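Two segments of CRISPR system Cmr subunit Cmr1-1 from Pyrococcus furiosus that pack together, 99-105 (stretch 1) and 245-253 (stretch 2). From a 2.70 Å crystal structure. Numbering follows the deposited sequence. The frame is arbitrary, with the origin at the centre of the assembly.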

# COMPACT_ATOMS: atom_id res chain seq x y z
N LYS A 99 -3.30 12.76 -18.76
CA LYS A 99 -2.73 11.44 -18.47
C LYS A 99 -3.79 10.38 -18.16
O LYS A 99 -3.45 9.23 -17.89
CB LYS A 99 -1.75 11.54 -17.30
CG LYS A 99 -0.61 12.53 -17.50
CD LYS A 99 0.40 12.01 -18.51
CE LYS A 99 1.56 12.99 -18.65
NZ LYS A 99 2.49 12.61 -19.75
N ASN A 100 -5.07 10.78 -18.20
CA ASN A 100 -6.18 9.87 -17.95
C ASN A 100 -6.09 9.26 -16.54
O ASN A 100 -5.95 8.04 -16.37
CB ASN A 100 -6.23 8.78 -19.03
CG ASN A 100 -7.51 7.97 -19.00
OD1 ASN A 100 -8.46 8.31 -18.29
ND2 ASN A 100 -7.54 6.90 -19.78
N VAL A 101 -6.14 10.13 -15.53
CA VAL A 101 -5.99 9.73 -14.14
C VAL A 101 -7.06 10.41 -13.28
O VAL A 101 -7.00 10.41 -12.06
CB VAL A 101 -4.59 10.11 -13.59
CG1 VAL A 101 -4.18 9.17 -12.50
CG2 VAL A 101 -3.55 10.05 -14.67
N GLY A 102 -8.06 10.99 -13.95
CA GLY A 102 -9.01 11.87 -13.30
C GLY A 102 -10.02 11.24 -12.36
O GLY A 102 -10.65 11.94 -11.57
N TYR A 103 -10.20 9.93 -12.44
CA TYR A 103 -11.14 9.26 -11.55
C TYR A 103 -10.44 8.67 -10.33
O TYR A 103 -10.90 8.87 -9.21
CB TYR A 103 -11.92 8.19 -12.30
CG TYR A 103 -12.94 8.77 -13.26
CD1 TYR A 103 -14.17 9.23 -12.80
CD2 TYR A 103 -12.67 8.87 -14.62
CE1 TYR A 103 -15.10 9.77 -13.67
CE2 TYR A 103 -13.60 9.40 -15.50
CZ TYR A 103 -14.81 9.85 -15.02
OH TYR A 103 -15.73 10.38 -15.89
N ILE A 104 -9.34 7.96 -10.53
CA ILE A 104 -8.63 7.39 -9.39
C ILE A 104 -8.04 8.48 -8.51
O ILE A 104 -7.96 8.32 -7.29
CB ILE A 104 -7.51 6.40 -9.82
CG1 ILE A 104 -6.48 7.08 -10.73
CG2 ILE A 104 -8.10 5.18 -10.50
CD1 ILE A 104 -5.31 6.17 -11.07
N TRP A 105 -7.65 9.61 -9.11
CA TRP A 105 -7.07 10.71 -8.34
C TRP A 105 -7.98 11.93 -8.30
O TRP A 105 -7.50 13.05 -8.12
CB TRP A 105 -5.71 11.12 -8.93
CG TRP A 105 -4.67 10.05 -8.84
CD1 TRP A 105 -4.80 8.82 -8.26
CD2 TRP A 105 -3.33 10.11 -9.35
NE1 TRP A 105 -3.63 8.12 -8.38
CE2 TRP A 105 -2.71 8.89 -9.04
CE3 TRP A 105 -2.60 11.09 -10.03
CZ2 TRP A 105 -1.39 8.61 -9.40
CZ3 TRP A 105 -1.29 10.80 -10.39
CH2 TRP A 105 -0.70 9.58 -10.07
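Stretch 2 245-253: NNSYKEYLR

What shapes do the two backbones bring together? Stretch 2 is helical throughout, part of a longer helix, while stretch 1 is an irregular link. Asn 100, with positive phi, closes a preceding helix in a Schellman motif; 102-104 then take helical phi/psi without the regular bonds, and Trp 105 stands at the N-cap position, right before the next helix. Of the CA atoms, those of Val 101 and Asn 245 lie nearest each other, 5.6 Å apart.

How does the helix grip this link? Asn 245 points toward it, and its OD1 accepts two backbone hydrogen bonds, from Tyr 103 N at 2.9 Å and Ile 104 N at 3.1 Å. One side chain thus serves two amides that no regular helical bond occupies.

What does Asn 100 add? Its ND2 donates to Asn 246 OD1 at 3.0 Å, and its OD1 receives a weak bond from Asn 245 ND2 at 2.7 Å, so one amide group reaches two successive helix residues.

Where do the apolar surfaces meet? Farther along the helix, Lys 249 lays its chain over one face of the Tyr 103 ring, with CG 3.9 Å from the centroid in a CH-pi contact. Tyr 248 packs against both Tyr 103 and Ile 104: its CD2 is 3.7 Å from Tyr 103 CB, and its CB is 3.7 Å from Ile 104 CG2.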

# COMPACT_ATOMS: atom_id res chain seq x y z
N ASN A 245 -7.29 3.61 -14.26
CA ASN A 245 -8.30 4.65 -14.31
C ASN A 245 -9.50 4.25 -15.15
O ASN A 245 -10.64 4.52 -14.79
CB ASN A 245 -7.69 5.95 -14.83
CG ASN A 245 -8.61 7.13 -14.66
OD1 ASN A 245 -8.89 7.56 -13.54
ND2 ASN A 245 -9.09 7.67 -15.77
N ASN A 246 -9.24 3.61 -16.29
CA ASN A 246 -10.32 3.12 -17.13
C ASN A 246 -11.13 2.05 -16.41
O ASN A 246 -12.36 2.07 -16.42
CB ASN A 246 -9.78 2.57 -18.45
CG ASN A 246 -9.27 3.66 -19.37
OD1 ASN A 246 -9.57 4.84 -19.19
ND2 ASN A 246 -8.49 3.26 -20.38
N SER A 247 -10.42 1.12 -15.77
CA SER A 247 -11.05 0.06 -15.00
C SER A 247 -11.90 0.62 -13.87
O SER A 247 -13.03 0.20 -13.65
CB SER A 247 -10.00 -0.90 -14.44
OG SER A 247 -9.31 -1.56 -15.48
N TYR A 248 -11.33 1.59 -13.15
CA TYR A 248 -12.01 2.17 -11.99
C TYR A 248 -13.22 3.01 -12.40
O TYR A 248 -14.18 3.12 -11.64
CB TYR A 248 -11.04 3.02 -11.17
CG TYR A 248 -11.73 3.79 -10.06
CD1 TYR A 248 -12.13 3.15 -8.89
CD2 TYR A 248 -11.99 5.14 -10.19
CE1 TYR A 248 -12.77 3.84 -7.88
CE2 TYR A 248 -12.63 5.85 -9.19
CZ TYR A 248 -13.02 5.19 -8.04
OH TYR A 248 -13.65 5.90 -7.04
N LYS A 249 -13.18 3.59 -13.59
CA LYS A 249 -14.29 4.40 -14.07
C LYS A 249 -15.52 3.52 -14.29
O LYS A 249 -16.64 3.91 -13.95
CB LYS A 249 -13.91 5.12 -15.36
CG LYS A 249 -14.98 6.06 -15.89
CD LYS A 249 -14.65 6.51 -17.31
CE LYS A 249 -15.77 7.33 -17.92
NZ LYS A 249 -15.56 7.57 -19.38
N GLU A 250 -15.30 2.33 -14.85
CA GLU A 250 -16.39 1.40 -15.11
C GLU A 250 -16.85 0.74 -13.82
O GLU A 250 -18.05 0.51 -13.63
CB GLU A 250 -15.96 0.35 -16.14
CG GLU A 250 -17.00 -0.73 -16.43
CD GLU A 250 -18.28 -0.19 -17.07
OE1 GLU A 250 -18.35 1.01 -17.42
OE2 GLU A 250 -19.24 -0.99 -17.23
N TYR A 251 -15.90 0.43 -12.95
CA TYR A 251 -16.18 -0.11 -11.63
C TYR A 251 -17.08 0.83 -10.84
O TYR A 251 -18.08 0.42 -10.26
CB TYR A 251 -14.87 -0.35 -10.88
CG TYR A 251 -14.99 -0.85 -9.46
CD1 TYR A 251 -15.42 -2.14 -9.19
CD2 TYR A 251 -14.63 -0.04 -8.39
CE1 TYR A 251 -15.51 -2.61 -7.88
CE2 TYR A 251 -14.71 -0.50 -7.09
CZ TYR A 251 -15.15 -1.78 -6.84
OH TYR A 251 -15.23 -2.23 -5.55
N LEU A 252 -16.73 2.11 -10.86
CA LEU A 252 -17.50 3.14 -10.17
C LEU A 252 -18.86 3.35 -10.83
O LEU A 252 -19.85 3.62 -10.15
CB LEU A 252 -16.72 4.45 -10.14
CG LEU A 252 -17.39 5.69 -9.54
CD1 LEU A 252 -17.63 5.50 -8.05
CD2 LEU A 252 -16.54 6.92 -9.80
N ARG A 253 -18.92 3.23 -12.15
CA ARG A 253 -20.17 3.44 -12.87
C ARG A 253 -21.23 2.43 -12.44
O ARG A 253 -22.37 2.79 -12.14
CB ARG A 253 -19.94 3.36 -14.38
CG ARG A 253 -21.12 3.85 -15.20
CD ARG A 253 -20.94 3.58 -16.69
NE ARG A 253 -20.89 2.15 -16.99
CZ ARG A 253 -21.95 1.36 -17.04
NH1 ARG A 253 -23.16 1.85 -16.78
NH2 ARG A 253 -21.82 0.07 -17.33